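Local coordinates for exoglucanase A (Cellulomonas fimi, PDB 7CBD), which hydrolyses 1,4-beta-glucosidic linkages of cellulose with inversion of anomeric configuration, releasing cellobiose from the non-reducing chain ends, at residues Lys70-Leu73 / Asp74-Val77; Leu132-Pro135 / Glu136-Ser139; Ile271-Thr274 / Ala275-Arg279. All coordinates share one frame; numbering follows the deposited sequence. Where two conformers were deposited one is given.

Overall arrangement
All three contacts lie in the family 6 catalytic domain of a larger multidomain enzyme, and they come in order along the chain. Contact 1 is on helix 69-83, contact 2 in the loop joining helix 114-132 to strand 141-146, and contact 3 on helix 270-283. The first two have centres 10 Å apart and touch: D74 OD1 lies 2.7 Å from Y137 OH, a hydrogen bond, so helix 69-83 is joined to the loop that leads into strand 141-146. Contact 3 is remote, its centre 33 Å from either of the others. A parallel sheet through strands 87-93, 141-146, 187-192, 228-231 and 291-295 connects the two regions.

Contact 1 of 3, residues Lys70-Leu73 / Asp74-Val77; sequences KFHL and DNAV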
loop_
_atom_site.group_PDB
_atom_site.type_symbol
_atom_site.label_atom_id
_atom_site.label_comp_id
_atom_site.label_asym_id
_atom_site.label_seq_id
_atom_site.Cartn_x
_atom_site.Cartn_y
_atom_site.Cartn_z
ATOM N N LYS A 70 18.121 11.635 0.273
ATOM C CA LYS A 70 18.526 12.875 -0.386
ATOM C C LYS A 70 18.552 12.710 -1.902
ATOM O O LYS A 70 18.131 13.608 -2.641
ATOM C CB LYS A 70 19.894 13.332 0.118
ATOM C CG LYS A 70 20.454 14.531 -0.662
ATOM C CD LYS A 70 21.725 15.075 -0.005
ATOM C CE LYS A 70 22.686 15.727 -1.002
ATOM N NZ LYS A 70 22.084 16.791 -1.836
ATOM N N PHE A 71 19.050 11.564 -2.380
ATOM C CA PHE A 71 19.049 11.252 -3.805
ATOM C C PHE A 71 17.663 11.454 -4.403
ATOM O O PHE A 71 17.503 12.143 -5.417
ATOM C CB PHE A 71 19.533 9.805 -3.972
ATOM C CG PHE A 71 19.325 9.218 -5.348
ATOM C CD1 PHE A 71 20.183 9.527 -6.393
ATOM C CD2 PHE A 71 18.307 8.304 -5.575
ATOM C CE1 PHE A 71 20.010 8.954 -7.651
ATOM C CE2 PHE A 71 18.127 7.727 -6.826
ATOM C CZ PHE A 71 18.977 8.055 -7.864
ATOM N N HIS A 72 16.637 10.894 -3.757
ATOM C CA HIS A 72 15.277 10.995 -4.286
ATOM C C HIS A 72 14.730 12.414 -4.207
ATOM O O HIS A 72 14.058 12.875 -5.138
ATOM C CB HIS A 72 14.362 10.013 -3.561
ATOM C CG HIS A 72 14.714 8.589 -3.824
ATOM N ND1 HIS A 72 14.548 7.998 -5.057
ATOM C CD2 HIS A 72 15.271 7.650 -3.025
ATOM C CE1 HIS A 72 14.966 6.746 -5.000
ATOM N NE2 HIS A 72 15.415 6.512 -3.780
ATOM N N LEU A 73 14.981 13.118 -3.102
ATOM C CA LEU A 73 14.498 14.492 -2.987
ATOM C C LEU A 73 15.123 15.386 -4.055
ATOM O O LEU A 73 14.429 16.197 -4.689
ATOM C CB LEU A 73 14.769 15.028 -1.585
ATOM C CG LEU A 73 13.988 14.321 -0.481
ATOM C CD1 LEU A 73 14.577 14.681 0.869
ATOM C CD2 LEU A 73 12.530 14.723 -0.544
ATOM N N ASP A 74 16.432 15.238 -4.283
ATOM C CA ASP A 74 17.095 15.989 -5.347
ATOM C C ASP A 74 16.523 15.631 -6.717
ATOM O O ASP A 74 16.294 16.515 -7.555
ATOM C CB ASP A 74 18.596 15.712 -5.329
ATOM C CG ASP A 74 19.296 16.294 -4.114
ATOM O OD1 ASP A 74 18.750 17.213 -3.458
ATOM O OD2 ASP A 74 20.421 15.820 -3.823
ATOM N N ASN A 75 16.298 14.336 -6.971
ATOM C CA ASN A 75 15.679 13.934 -8.232
ATOM C C ASN A 75 14.299 14.552 -8.372
ATOM O O ASN A 75 13.907 14.978 -9.466
ATOM C CB ASN A 75 15.527 12.417 -8.303
ATOM C CG ASN A 75 16.843 11.686 -8.333
ATOM O OD1 ASN A 75 17.892 12.259 -8.627
ATOM N ND2 ASN A 75 16.794 10.391 -8.019
ATOM N N ALA A 76 13.532 14.565 -7.281
ATOM C CA ALA A 76 12.185 15.116 -7.323
ATOM C C ALA A 76 12.196 16.601 -7.665
ATOM O O ALA A 76 11.348 17.062 -8.438
ATOM C CB ALA A 76 11.459 14.861 -6.001
ATOM N N VAL A 77 13.131 17.385 -7.105
ATOM C CA VAL A 77 13.121 18.798 -7.501
ATOM C C VAL A 77 13.447 18.961 -8.981
ATOM O O VAL A 77 12.849 19.801 -9.659
ATOM C CB VAL A 77 13.840 19.802 -6.559
ATOM C CG1 VAL A 77 14.200 19.264 -5.191
ATOM C CG2 VAL A 77 14.954 20.645 -7.264
#
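K70 and D74, one helical turn apart, form a salt bridge in which NZ of K70 reaches OD2 of D74 at 2.8 Å. The lysine arrives on the syn lone pair of OD2, on the side of the other carboxylate oxygen. CG of K70 stands anti to its own backbone N (chi1 173°), and the chain runs out extended before a bend at chi4 turns the ammonium group to the acid. The second oxygen, OD1, is hydrogen-bonded to OH of Y137, which gives each oxygen of D74 its own partner. With an alanine here in place of D74, the K70 ammonium is likely to lose its countercharge and the Y137 hydroxyl its carboxylate partner. Helix 69-83, which carries these residues, belongs to the beta-alpha-beta crossover between the parallel neighbours 52-54 and 87-93 of the barrel sheet; H72, L73 and A76 face strand 87-93 from it. The main-chain carbonyls of K70, F71, H72 and L73 are each satisfied four residues on: D74 N meets K70 O at 2.9 Å and A76 N meets H72 O at 2.8 Å. On the flank facing helix 19-30, N75 points ND2 at one face of the F71 ring, 3.2 Å from CZ of F71, its amide plane turned 80° from the ring. ND2 sits off toward the rim instead of over the ring centre, and it is hydrogen-bonded to OH of Y16. That hydroxyl also bonds ND1 of H72, so a single tyrosine serves both polar groups. The imidazole and the phenyl ring of F71 are themselves in contact, CD2 of F71 standing 3.7 Å above the H72 ring plane, over its centre.

Contact 2 of 3, residues Leu132-Pro135 / Glu136-Ser139; sequences LDNP and EYES
An Asx turn joins N134 to E136 in the loop that follows helix 114-132: OD1 of N134 accepts the backbone N-H of E136 at 2.9 Å, nearly straight at 169°. CG of N134 is anti to its backbone N (chi1 -169°), which swings the amide forward over the start of the next turn, where its oxygen also comes 3.3 Å from CB of E136. The main chain of the same asparagine closes a second ring, with Y137 N bonded to N134 O at 2.9 Å and the donor standing above the carbonyl plane. The pair of bonds binds the 3-10 turn at P135 and E136, within the connection leading into strand 141-146 of the barrel. P135 O receives E138 N at 3.3 Å, a long bond whose donor lies 67° out of the carbonyl plane, and two waters as well. One of these waters also donates to OE1 of E138, at 2.8 Å, bridging proline carbonyl and glutamate carboxylate; the other donates to the same carbonyl and accepts a weak bond from S139 N. The Y137 ring packs obliquely against CB of N134, its CD1 3.8 Å from that carbon, and carries CB of E136 above its centre on one face. From there the ring extends to helix 69-83, where it meets L73 and V77 and its OH is hydrogen-bonded to OD1 of D74.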
loop_
_atom_site.group_PDB
_atom_site.type_symbol
_atom_site.label_atom_id
_atom_site.label_comp_id
_atom_site.label_asym_id
_atom_site.label_seq_id
_atom_site.Cartn_x
_atom_site.Cartn_y
_atom_site.Cartn_z
ATOM N N LEU A 132 13.570 16.630 4.929
ATOM C CA LEU A 132 12.355 17.138 4.300
ATOM C C LEU A 132 12.171 18.630 4.521
ATOM O O LEU A 132 11.579 19.307 3.675
ATOM C CB LEU A 132 11.139 16.401 4.840
ATOM C CG LEU A 132 11.034 14.917 4.492
ATOM C CD1 LEU A 132 9.800 14.319 5.139
ATOM C CD2 LEU A 132 11.004 14.713 2.981
ATOM N N ASP A 133 12.665 19.153 5.643
ATOM C CA ASP A 133 12.515 20.558 6.004
ATOM C C ASP A 133 13.584 21.447 5.383
ATOM O O ASP A 133 13.575 22.661 5.616
ATOM C CB ASP A 133 12.540 20.708 7.530
ATOM C CG ASP A 133 11.790 21.935 8.016
ATOM O OD1 ASP A 133 10.979 22.498 7.250
ATOM O OD2 ASP A 133 12.015 22.338 9.177
ATOM N N ASN A 134 14.499 20.883 4.608
ATOM C CA ASN A 134 15.558 21.678 4.006
ATOM C C ASN A 134 14.955 22.637 2.983
ATOM O O ASN A 134 14.117 22.221 2.172
ATOM C CB ASN A 134 16.544 20.735 3.324
ATOM C CG ASN A 134 17.819 21.427 2.897
ATOM O OD1 ASN A 134 17.788 22.433 2.197
ATOM N ND2 ASN A 134 18.951 20.890 3.320
ATOM N N PRO A 135 15.344 23.919 2.987
ATOM C CA PRO A 135 14.783 24.859 1.998
ATOM C C PRO A 135 14.988 24.431 0.555
ATOM O O PRO A 135 14.252 24.896 -0.324
ATOM C CB PRO A 135 15.518 26.173 2.300
ATOM C CG PRO A 135 15.911 26.067 3.716
ATOM C CD PRO A 135 16.202 24.605 3.969
ATOM N N GLU A 136 15.959 23.557 0.289
ATOM C CA GLU A 136 16.165 23.016 -1.048
ATOM C C GLU A 136 14.931 22.309 -1.595
ATOM O O GLU A 136 14.786 22.188 -2.816
ATOM C CB GLU A 136 17.342 22.040 -1.018
ATOM C CG GLU A 136 17.650 21.387 -2.344
ATOM C CD GLU A 136 18.053 22.394 -3.402
ATOM O OE1 GLU A 136 17.756 22.164 -4.596
ATOM O OE2 GLU A 136 18.658 23.427 -3.044
ATOM N N TYR A 137 14.038 21.837 -0.728
ATOM C CA TYR A 137 12.909 21.020 -1.155
ATOM C C TYR A 137 11.577 21.747 -1.060
ATOM O O TYR A 137 10.528 21.121 -1.229
ATOM C CB TYR A 137 12.902 19.684 -0.407
ATOM C CG TYR A 137 14.252 19.022 -0.520
ATOM C CD1 TYR A 137 14.973 18.655 0.608
ATOM C CD2 TYR A 137 14.833 18.823 -1.765
ATOM C CE1 TYR A 137 16.225 18.080 0.491
ATOM C CE2 TYR A 137 16.078 18.254 -1.892
ATOM C CZ TYR A 137 16.771 17.883 -0.768
ATOM O OH TYR A 137 18.013 17.309 -0.897
ATOM N N GLU A 138 11.594 23.064 -0.841
ATOM C CA GLU A 138 10.343 23.809 -0.772
ATOM C C GLU A 138 9.573 23.773 -2.087
ATOM O O GLU A 138 8.356 23.980 -2.083
ATOM C CB GLU A 138 10.611 25.243 -0.310
ATOM C CG GLU A 138 11.061 25.310 1.145
ATOM C CD GLU A 138 11.118 26.717 1.689
ATOM O OE1 GLU A 138 11.162 27.669 0.882
ATOM O OE2 GLU A 138 11.125 26.869 2.929
ATOM N N SER A 139 10.242 23.485 -3.201
ATOM C CA SER A 139 9.601 23.477 -4.510
ATOM C C SER A 139 8.866 22.177 -4.820
ATOM O O SER A 139 8.275 22.065 -5.901
ATOM C CB SER A 139 10.640 23.750 -5.598
ATOM O OG SER A 139 11.671 22.782 -5.553
HETATM O O HOH W 1 13.073 24.987 -2.978
HETATM O O HOH W 2 13.610 27.824 -0.491
#

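Contact 3 of 3, residues Ile271-Thr274 / Ala275-Arg279; sequences IDYT and AHMHR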
loop_
_atom_site.group_PDB
_atom_site.type_symbol
_atom_site.label_atom_id
_atom_site.label_comp_id
_atom_site.label_asym_id
_atom_site.label_seq_id
_atom_site.Cartn_x
_atom_site.Cartn_y
_atom_site.Cartn_z
ATOM N N ILE A 271 -13.108 0.922 -3.092
ATOM C CA ILE A 271 -14.010 2.052 -3.301
ATOM C C ILE A 271 -15.042 2.106 -2.183
ATOM O O ILE A 271 -15.268 3.153 -1.566
ATOM C CB ILE A 271 -14.669 1.979 -4.693
ATOM C CG1 ILE A 271 -13.642 2.283 -5.793
ATOM C CG2 ILE A 271 -15.865 2.928 -4.783
ATOM C CD1 ILE A 271 -12.987 3.639 -5.677
ATOM N N ASP A 272 -15.668 0.969 -1.889
ATOM C CA ASP A 272 -16.665 0.958 -0.827
ATOM C C ASP A 272 -16.025 1.197 0.534
ATOM O O ASP A 272 -16.600 1.884 1.385
ATOM C CB ASP A 272 -17.453 -0.350 -0.865
ATOM C CG ASP A 272 -18.275 -0.498 -2.141
ATOM O OD1 ASP A 272 -18.485 0.515 -2.841
ATOM O OD2 ASP A 272 -18.709 -1.623 -2.454
ATOM N N TYR A 273 -14.822 0.658 0.743
ATOM C CA TYR A 273 -14.148 0.805 2.025
ATOM C C TYR A 273 -13.757 2.257 2.287
ATOM O O TYR A 273 -13.961 2.769 3.391
ATOM C CB TYR A 273 -12.930 -0.124 2.075
ATOM C CG TYR A 273 -12.150 0.006 3.357
ATOM C CD1 TYR A 273 -12.734 -0.290 4.585
ATOM C CD2 TYR A 273 -10.830 0.436 3.343
ATOM C CE1 TYR A 273 -12.017 -0.147 5.764
ATOM C CE2 TYR A 273 -10.114 0.586 4.508
ATOM C CZ TYR A 273 -10.715 0.295 5.718
ATOM O OH TYR A 273 -10.029 0.449 6.896
ATOM N N THR A 274 -13.211 2.948 1.282
ATOM C CA THR A 274 -12.840 4.349 1.487
ATOM C C THR A 274 -14.066 5.227 1.742
ATOM O O THR A 274 -14.008 6.154 2.558
ATOM C CB THR A 274 -11.990 4.886 0.328
ATOM O OG1 THR A 274 -12.623 4.604 -0.926
ATOM C CG2 THR A 274 -10.588 4.276 0.339
ATOM N N ALA A 275 -15.190 4.946 1.073
ATOM C CA ALA A 275 -16.416 5.690 1.362
ATOM C C ALA A 275 -16.877 5.437 2.792
ATOM O O ALA A 275 -17.274 6.366 3.508
ATOM C CB ALA A 275 -17.519 5.311 0.370
ATOM N N HIS A 276 -16.815 4.179 3.220
ATOM C CA HIS A 276 -17.207 3.787 4.569
ATOM C C HIS A 276 -16.345 4.485 5.614
ATOM O O HIS A 276 -16.858 5.099 6.560
ATOM C CB HIS A 276 -17.048 2.264 4.645
ATOM C CG HIS A 276 -17.464 1.633 5.939
ATOM N ND1 HIS A 276 -17.208 0.306 6.211
ATOM C CD2 HIS A 276 -18.121 2.118 7.020
ATOM C CE1 HIS A 276 -17.689 0.000 7.402
ATOM N NE2 HIS A 276 -18.244 1.083 7.916
ATOM N N MET A 277 -15.024 4.420 5.443
ATOM C CA MET A 277 -14.129 5.010 6.430
ATOM C C MET A 277 -14.195 6.529 6.415
ATOM O O MET A 277 -14.087 7.160 7.469
ATOM C CB MET A 277 -12.703 4.519 6.218
ATOM C CG MET A 277 -12.521 3.073 6.620
ATOM S SD MET A 277 -12.923 2.735 8.355
ATOM C CE MET A 277 -11.477 3.401 9.187
ATOM N N HIS A 278 -14.365 7.146 5.239
ATOM C CA HIS A 278 -14.518 8.597 5.229
ATOM C C HIS A 278 -15.685 9.020 6.110
ATOM O O HIS A 278 -15.566 9.958 6.903
ATOM C CB HIS A 278 -14.664 9.127 3.800
ATOM C CG HIS A 278 -14.531 10.615 3.696
ATOM N ND1 HIS A 278 -15.585 11.480 3.901
ATOM C CD2 HIS A 278 -13.458 11.394 3.417
ATOM C CE1 HIS A 278 -15.168 12.725 3.750
ATOM N NE2 HIS A 278 -13.882 12.702 3.456
ATOM N N ARG A 279 -16.829 8.338 5.979
ATOM C CA ARG A 279 -17.984 8.630 6.824
ATOM C C ARG A 279 -17.624 8.503 8.297
ATOM O O ARG A 279 -17.847 9.427 9.088
ATOM C CB ARG A 279 -19.129 7.669 6.500
ATOM C CG ARG A 279 -19.879 7.952 5.216
ATOM C CD ARG A 279 -21.145 7.099 5.121
ATOM N NE ARG A 279 -20.856 5.672 4.967
ATOM C CZ ARG A 279 -20.745 5.056 3.795
ATOM N NH1 ARG A 279 -20.894 5.740 2.671
ATOM N NH2 ARG A 279 -20.481 3.756 3.747
HETATM O O HOH W 3 -19.373 1.832 1.534
#
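Apolar and sulfur contacts join Y273 to M277 one turn later. CG of M277 sits over one face of the Y273 ring, 3.8 Å from the centroid and 29° off the normal, a CH-pi contact that brings it 3.4 Å from CE1. The methionine chain bends at chi2 (-59°) and again at chi3, carrying SD past the rim to 4.8 Å from the same centroid in an oblique Met-aromatic contact. Main-chain hydrogen bonds link residues four apart, M277 N to Y273 O at 2.8 Å and H278 N to T274 O among them. Helix 270-283 belongs to the crossover between parallel strands 228-231 and 291-295 of the barrel, and the side chain of Y273 lies about 11 Å from that of D149, the probable proton donor. Three polar ends are satisfied beyond the helical turn: OH of Y273 by the carbonyl of I193, ND1 of H276 by D267, and NE2 of H278 by the carbonyl of I290, while the H278 ring stacks on H357. OG1 of T274 bonds O of E270, with I271 O also within reach. A water donates to D272 O at 2.8 Å and accepts from NH2 of R279.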